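Local coordinates for ribonuclease (Nicotiana glutinosa, PDB 1IYB), which cleaves RNA as a member of the ribonuclease T2 family and binds guanosine-5'-monophosphate at a guanine site, at the interface of chains A and B. Numbering follows the deposited sequence. Chains: chain A/B, Ribonuclease.

The interface of chains A and B. Residues chain A 9, 49, 51, 53; chain B 57, 60.
B:Ser60 lays its CB-OG bond flat over one face of the A:Asn49 side-chain amide. The hydroxyl OG stands almost straight above the amide carbon CG of A:Asn49, 3.4 Å away, while CB of B:Ser60 leans toward the amide oxygen OD1 at 3.5 Å. A small residue suits this place: its methylene and hydroxyl can lie close against the planar group. OG sits between the backbone N and the carbonyl carbon of its own residue (chi1 69°), which turns it toward the amide. At the rim, CB of B:Ser60 also approaches OD1 of A:Asp51, and this tightly packed part is held by van der Waals contact.

The amide is fixed from within chain A. OG of A:Ser53 meets a lone pair of OD1 of A:Asn49, lying in the plane of the amide, at 3.0 Å. The same OG meets the syn lone pair of the carboxylate oxygen OD2 of A:Asp51 at 2.7 Å; with a single hydrogen to give, it must share it between the two acceptors or favour one. OD2 of A:Asp51 also takes the backbone N of A:Ser53 from its anti side, 31° out of the carboxylate plane. Aspartate and serine thus brace the turn and would keep the amide face turned toward B:Ser60.

Toward B:Asn57 the contact loosens and water mediates. Water 1 lies 2.9 Å from OD1 of A:Asn49 and 2.8 Å from the backbone O of B:Asn57, with a longer approach to N of B:Ser60. Water 2 joins OG of A:Ser53 to the amide ND2 of B:Asn57, the latter at 3.1 Å. Asparagine tolerates the left-handed backbone found at B:Asn57.

All six residues lie in loops: A:Asn49 directly follows strand 41-48, which carries pocket residues A:His43 and A:Trp46, and the B residues precede the 3-10 helix 66-72. The patch is part of a two-fold symmetric interface, which may reflect crystal packing rather than a biological dimer.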
# COMPACT_ATOMS: atom_id res chain seq x y z
N ASP A 9 14.65 7.15 -2.32
CA ASP A 9 15.68 8.12 -1.94
C ASP A 9 16.52 7.73 -0.72
O ASP A 9 17.74 7.87 -0.74
CB ASP A 9 15.03 9.48 -1.69
CG ASP A 9 14.48 10.11 -2.96
OD1 ASP A 9 13.37 10.69 -2.92
OD2 ASP A 9 15.18 10.03 -4.00
N ASN A 49 10.75 7.90 0.00
CA ASN A 49 11.05 9.03 -0.88
C ASN A 49 11.12 10.32 -0.08
O ASN A 49 10.50 10.44 0.98
CB ASN A 49 9.96 9.15 -1.95
CG ASN A 49 9.96 7.97 -2.89
OD1 ASN A 49 8.89 7.52 -3.34
ND2 ASN A 49 11.14 7.47 -3.21
N ASP A 51 9.68 13.06 -0.60
CA ASP A 51 8.39 13.73 -0.48
C ASP A 51 7.42 13.05 0.49
O ASP A 51 6.27 13.49 0.64
CB ASP A 51 7.74 13.88 -1.86
CG ASP A 51 7.31 12.56 -2.48
OD1 ASP A 51 6.90 12.57 -3.66
OD2 ASP A 51 7.37 11.52 -1.79
N SER A 53 6.26 9.92 0.28
CA SER A 53 5.69 8.72 -0.31
C SER A 53 6.75 7.63 -0.24
O SER A 53 7.90 7.89 0.11
CB SER A 53 5.30 8.97 -1.78
OG SER A 53 6.46 9.13 -2.59
N ASN B 57 3.40 3.41 -5.91
CA ASN B 57 4.33 4.54 -5.84
C ASN B 57 5.75 4.14 -6.20
O ASN B 57 6.70 4.37 -5.45
CB ASN B 57 4.29 5.16 -4.45
CG ASN B 57 2.91 5.66 -4.07
OD1 ASN B 57 2.06 4.89 -3.64
ND2 ASN B 57 2.68 6.95 -4.26
N SER B 60 8.67 8.33 -7.68
CA SER B 60 8.30 9.68 -7.28
C SER B 60 8.96 10.74 -8.17
O SER B 60 8.61 11.91 -8.10
CB SER B 60 8.68 9.94 -5.82
OG SER B 60 10.09 10.00 -5.65
O HOH W 1 9.12 5.83 -5.65
O HOH W 2 5.33 8.43 -5.07